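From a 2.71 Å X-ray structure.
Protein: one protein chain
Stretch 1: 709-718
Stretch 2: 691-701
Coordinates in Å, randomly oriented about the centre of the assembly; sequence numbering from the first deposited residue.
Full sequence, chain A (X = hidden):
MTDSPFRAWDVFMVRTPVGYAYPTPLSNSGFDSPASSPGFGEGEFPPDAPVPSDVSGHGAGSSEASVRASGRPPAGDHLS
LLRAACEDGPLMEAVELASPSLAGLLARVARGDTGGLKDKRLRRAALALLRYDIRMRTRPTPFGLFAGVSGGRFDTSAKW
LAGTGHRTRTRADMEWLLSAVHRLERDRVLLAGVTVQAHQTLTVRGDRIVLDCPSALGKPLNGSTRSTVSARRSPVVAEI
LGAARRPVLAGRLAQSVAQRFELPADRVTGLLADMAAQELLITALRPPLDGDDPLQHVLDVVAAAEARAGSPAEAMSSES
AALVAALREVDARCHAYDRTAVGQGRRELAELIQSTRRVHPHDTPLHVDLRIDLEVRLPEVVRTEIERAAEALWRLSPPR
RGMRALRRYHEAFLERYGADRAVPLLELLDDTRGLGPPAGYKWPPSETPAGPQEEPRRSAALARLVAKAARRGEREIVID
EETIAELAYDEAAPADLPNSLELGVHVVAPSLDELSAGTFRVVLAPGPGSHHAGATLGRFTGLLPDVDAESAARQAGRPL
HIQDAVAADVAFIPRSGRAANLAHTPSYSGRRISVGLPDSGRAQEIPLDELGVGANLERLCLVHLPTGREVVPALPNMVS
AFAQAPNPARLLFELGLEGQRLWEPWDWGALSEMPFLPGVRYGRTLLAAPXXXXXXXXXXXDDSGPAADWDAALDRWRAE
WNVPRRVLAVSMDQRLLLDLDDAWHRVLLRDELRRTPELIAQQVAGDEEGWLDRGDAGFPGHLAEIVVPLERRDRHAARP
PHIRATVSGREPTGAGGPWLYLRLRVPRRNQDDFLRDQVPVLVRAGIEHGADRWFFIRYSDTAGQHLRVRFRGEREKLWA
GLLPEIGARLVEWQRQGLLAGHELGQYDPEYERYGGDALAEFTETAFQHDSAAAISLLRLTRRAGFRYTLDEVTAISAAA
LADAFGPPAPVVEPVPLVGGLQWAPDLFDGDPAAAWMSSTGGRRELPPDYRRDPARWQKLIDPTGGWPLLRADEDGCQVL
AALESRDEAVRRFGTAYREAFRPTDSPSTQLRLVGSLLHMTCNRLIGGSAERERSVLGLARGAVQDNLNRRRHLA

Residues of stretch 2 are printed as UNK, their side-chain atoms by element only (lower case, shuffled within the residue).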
# COMPACT_ATOMS: atom_id res chain seq x y z
N ASP A 709 -20.56 32.99 -25.78
CA ASP A 709 -21.06 32.11 -24.74
C ASP A 709 -19.86 31.56 -23.97
O ASP A 709 -19.95 31.24 -22.78
CB ASP A 709 -21.87 30.99 -25.39
CG ASP A 709 -23.03 30.54 -24.54
OD1 ASP A 709 -23.36 31.25 -23.57
OD2 ASP A 709 -23.63 29.48 -24.86
N TRP A 710 -18.74 31.42 -24.68
CA TRP A 710 -17.45 31.06 -24.08
C TRP A 710 -16.79 32.29 -23.45
O TRP A 710 -16.43 32.26 -22.27
CB TRP A 710 -16.53 30.39 -25.12
CG TRP A 710 -15.04 30.31 -24.78
CD1 TRP A 710 -14.01 30.92 -25.46
CD2 TRP A 710 -14.41 29.59 -23.71
NE1 TRP A 710 -12.80 30.62 -24.89
CE2 TRP A 710 -13.02 29.80 -23.81
CE3 TRP A 710 -14.90 28.78 -22.68
CZ2 TRP A 710 -12.12 29.25 -22.91
CZ3 TRP A 710 -14.00 28.23 -21.79
CH2 TRP A 710 -12.62 28.47 -21.91
N ASP A 711 -16.66 33.35 -24.24
CA ASP A 711 -16.03 34.60 -23.80
C ASP A 711 -16.58 35.10 -22.47
O ASP A 711 -15.85 35.67 -21.66
CB ASP A 711 -16.17 35.68 -24.88
CG ASP A 711 -15.16 35.52 -26.02
OD1 ASP A 711 -14.63 34.41 -26.20
OD2 ASP A 711 -14.89 36.51 -26.74
N ALA A 712 -17.88 34.90 -22.23
CA ALA A 712 -18.50 35.32 -20.97
C ALA A 712 -17.96 34.51 -19.79
O ALA A 712 -17.57 35.09 -18.77
CB ALA A 712 -20.02 35.21 -21.05
N ALA A 713 -17.95 33.19 -19.93
CA ALA A 713 -17.43 32.30 -18.90
C ALA A 713 -15.96 32.64 -18.61
O ALA A 713 -15.51 32.54 -17.47
CB ALA A 713 -17.58 30.85 -19.31
N LEU A 714 -15.23 32.99 -19.66
CA LEU A 714 -13.84 33.42 -19.51
C LEU A 714 -13.70 34.65 -18.64
O LEU A 714 -12.95 34.67 -17.67
CB LEU A 714 -13.24 33.76 -20.87
CG LEU A 714 -12.09 32.89 -21.34
CD1 LEU A 714 -11.57 33.48 -22.64
CD2 LEU A 714 -11.01 32.78 -20.28
N ASP A 715 -14.43 35.70 -19.04
CA ASP A 715 -14.44 36.98 -18.34
C ASP A 715 -14.93 36.80 -16.92
O ASP A 715 -14.45 37.46 -15.99
CB ASP A 715 -15.41 37.93 -19.06
CG ASP A 715 -14.84 38.47 -20.36
OD1 ASP A 715 -13.61 38.72 -20.44
OD2 ASP A 715 -15.63 38.63 -21.32
N ARG A 716 -15.89 35.89 -16.76
CA ARG A 716 -16.42 35.53 -15.45
C ARG A 716 -15.31 34.89 -14.62
O ARG A 716 -15.05 35.32 -13.50
CB ARG A 716 -17.66 34.62 -15.60
CG ARG A 716 -18.45 34.36 -14.33
CD ARG A 716 -19.92 34.05 -14.65
NE ARG A 716 -20.09 32.92 -15.58
CZ ARG A 716 -20.51 33.04 -16.84
NH1 ARG A 716 -20.80 34.23 -17.35
NH2 ARG A 716 -20.63 31.96 -17.60
N TRP A 717 -14.66 33.87 -15.18
CA TRP A 717 -13.50 33.23 -14.56
C TRP A 717 -12.36 34.22 -14.34
O TRP A 717 -11.75 34.24 -13.28
CB TRP A 717 -13.00 32.06 -15.40
CG TRP A 717 -11.70 31.43 -14.90
CD1 TRP A 717 -11.55 30.61 -13.81
CD2 TRP A 717 -10.39 31.55 -15.48
NE1 TRP A 717 -10.23 30.23 -13.68
CE2 TRP A 717 -9.51 30.79 -14.69
CE3 TRP A 717 -9.89 32.23 -16.60
CZ2 TRP A 717 -8.15 30.69 -14.99
CZ3 TRP A 717 -8.55 32.13 -16.89
CH2 TRP A 717 -7.69 31.37 -16.08
N ARG A 718 -12.06 35.00 -15.37
CA ARG A 718 -10.96 35.95 -15.30
C ARG A 718 -11.13 36.95 -14.16
O ARG A 718 -10.17 37.25 -13.45
CB ARG A 718 -10.81 36.69 -16.63
CG ARG A 718 -9.38 36.71 -17.13
CD ARG A 718 -9.29 36.96 -18.64
NE ARG A 718 -9.56 38.35 -19.02
CZ ARG A 718 -8.81 39.39 -18.65
NH1 ARG A 718 -7.75 39.20 -17.87
NH2 ARG A 718 -9.12 40.61 -19.05
N UNK A 691 -0.45 30.59 -9.89
CA UNK A 691 -1.12 29.42 -10.45
C UNK A 691 -2.65 29.43 -10.45
O UNK A 691 -3.27 29.51 -9.40
c UNK A 691 -0.67 28.26 -9.61
c UNK A 691 0.02 27.20 -10.42
c UNK A 691 -1.06 26.57 -11.28
c UNK A 691 0.65 26.23 -9.42
N UNK A 692 -3.26 29.30 -11.62
CA UNK A 692 -4.73 29.24 -11.71
C UNK A 692 -5.23 27.93 -12.31
O UNK A 692 -4.88 27.60 -13.45
c UNK A 692 -6.20 32.25 -11.11
c UNK A 692 -2.15 33.85 -12.44
n UNK A 692 -5.81 33.49 -10.66
c UNK A 692 -2.94 32.74 -12.61
c UNK A 692 -5.23 31.72 -11.90
c UNK A 692 -4.18 32.69 -11.97
c UNK A 692 -2.58 34.93 -11.64
c UNK A 692 -3.78 34.92 -11.01
c UNK A 692 -4.58 33.79 -11.17
c UNK A 692 -5.27 30.40 -12.58
N UNK A 693 -6.05 27.18 -11.58
CA UNK A 693 -6.65 25.99 -12.18
C UNK A 693 -7.73 26.45 -13.13
O UNK A 693 -8.20 27.56 -13.01
c UNK A 693 -7.05 21.12 -9.96
n UNK A 693 -6.16 20.79 -9.03
c UNK A 693 -7.25 25.05 -11.15
n UNK A 693 -7.54 20.20 -10.76
c UNK A 693 -6.93 23.46 -9.24
c UNK A 693 -6.29 24.57 -10.07
n UNK A 693 -7.45 22.38 -10.07
N UNK A 694 -8.09 25.61 -14.09
CA UNK A 694 -9.13 25.98 -15.06
C UNK A 694 -10.32 25.00 -15.12
O UNK A 694 -10.94 24.88 -16.18
c UNK A 694 -8.53 26.13 -16.45
c UNK A 694 -7.02 25.70 -18.84
s UNK A 694 -6.84 27.35 -18.23
c UNK A 694 -7.36 27.08 -16.53
N UNK A 695 -10.62 24.31 -14.02
CA UNK A 695 -11.72 23.32 -13.96
C UNK A 695 -13.08 23.92 -14.40
O UNK A 695 -13.78 23.38 -15.26
c UNK A 695 -10.55 22.34 -11.92
c UNK A 695 -11.87 22.78 -12.54
o UNK A 695 -9.78 23.22 -11.48
o UNK A 695 -10.29 21.12 -11.85
N UNK A 696 -13.43 25.06 -13.81
CA UNK A 696 -14.69 25.74 -14.09
C UNK A 696 -14.89 26.00 -15.58
O UNK A 696 -16.01 26.18 -16.04
c UNK A 696 -14.71 27.09 -13.39
n UNK A 696 -15.16 28.61 -10.08
c UNK A 696 -14.78 27.05 -11.89
c UNK A 696 -14.67 28.44 -11.30
o UNK A 696 -14.12 29.35 -11.94
N UNK A 697 -13.79 26.06 -16.33
CA UNK A 697 -13.87 26.40 -17.73
C UNK A 697 -14.07 25.18 -18.63
O UNK A 697 -14.22 25.31 -19.85
c UNK A 697 -13.38 29.52 -18.34
c UNK A 697 -11.01 29.04 -17.85
c UNK A 697 -12.44 28.60 -17.63
c UNK A 697 -12.62 27.17 -18.15
N UNK A 698 -14.06 23.98 -18.03
CA UNK A 698 -14.09 22.76 -18.84
C UNK A 698 -15.45 22.57 -19.48
O UNK A 698 -15.55 22.29 -20.68
c UNK A 698 -12.28 21.43 -17.67
c UNK A 698 -12.05 20.40 -16.59
n UNK A 698 -11.22 19.18 -14.19
n UNK A 698 -10.71 20.47 -16.03
n UNK A 698 -9.09 19.99 -14.46
c UNK A 698 -10.34 19.88 -14.90
c UNK A 698 -13.75 21.54 -18.00
N UNK A 699 -16.50 22.73 -18.68
CA UNK A 699 -17.86 22.68 -19.15
C UNK A 699 -18.24 23.75 -20.16
O UNK A 699 -18.89 23.45 -21.16
N UNK A 700 -17.88 25.02 -19.89
CA UNK A 700 -18.13 26.08 -20.88
C UNK A 700 -17.31 25.93 -22.16
O UNK A 700 -17.71 26.43 -23.21
c UNK A 700 -17.74 27.36 -20.13
c UNK A 700 -17.57 25.59 -18.57
c UNK A 700 -17.94 27.04 -18.71
N UNK A 701 -16.17 25.27 -22.07
CA UNK A 701 -15.46 24.83 -23.26
C UNK A 701 -16.26 23.64 -23.78
O UNK A 701 -17.09 23.12 -23.04
c UNK A 701 -14.05 24.42 -22.91

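Position 691 carries four carbons, forked at the second. None comes near stretch 1. It is Leu 691.

Position 692 has one carbon and then fused five- and six-membered rings holding eight carbons and one nitrogen. Its CB lies 3.8 Å from CZ2 of Trp 717. It is Trp 692.

Position 693 has three carbons, a nitrogen, then a carbon bearing two more nitrogens. Its CA-to-CB bond points away from stretch 1. The backbone does the work here: NE1 of Trp 717 gives a weak hydrogen bond to O of residue 693, at 3.4 Å and 132°. The guanidinium group makes this Arg 693.

Position 694 is an unbranched chain of two carbons, a sulfur and a carbon. It is Met 694. Its CG is 4.0 Å from CZ2 of Trp 717, and its SD sits obliquely to that ring.

Position 695 has two carbons, the second carrying two oxygens, and its CA-to-CB bond points away from stretch 1. It is Asp 695. OD1 forms a salt bridge with NE of Arg 693 at 2.9 Å.

Position 696 has three carbons, the third carrying one oxygen and one nitrogen. The oxygen lies at the edge of the Trp 717 ring. This is Gln 696, and its OE1 is 3.4 Å from CD1 of Trp 717.

Position 697 has four carbons, forked at the second, its CA-to-CB bond directed toward the helix. It is Leu 697. CD1 lies over one face of the Trp 717 ring, 3.5 Å from Trp 717 CD2. CD2 is 3.7 Å from CZ3 of Trp 710.

Position 698 again has three carbons, a nitrogen, and a carbon with two nitrogens. It is Arg 698. Its CA-to-CB bond points away, and its NH2 forms a salt bridge with OD2 of Asp 695 at 3.1 Å.

Position 699 has no side-chain atoms. It is Gly 699, and it touches nothing on stretch 1.

Position 700 has three carbons closing a ring onto the backbone nitrogen. It is Pro 700. Its CB packs 3.6 Å from CB of Ala 713.

Position 701 has a single carbon, CB, 4.0 Å from CZ3 of Trp 710. It is Ala 701.

The contact is mainly apolar. Leu 697 fits between the two tryptophans of the helix, one methyl near each ring. Pro 700 and Ala 701 extend the packing around Trp 710, while Trp 692, the backbone O of Arg 693, Met 694 and Gln 696 also touch the Trp 717 ring. The one hydrogen bond across the stretches is weak. Asp 695 pairs with Arg 693 and Arg 698 within stretch 2, and none of the three side chains reaches stretch 1.

Stretch 2, residues 691-701: LWRMDQLRGPA
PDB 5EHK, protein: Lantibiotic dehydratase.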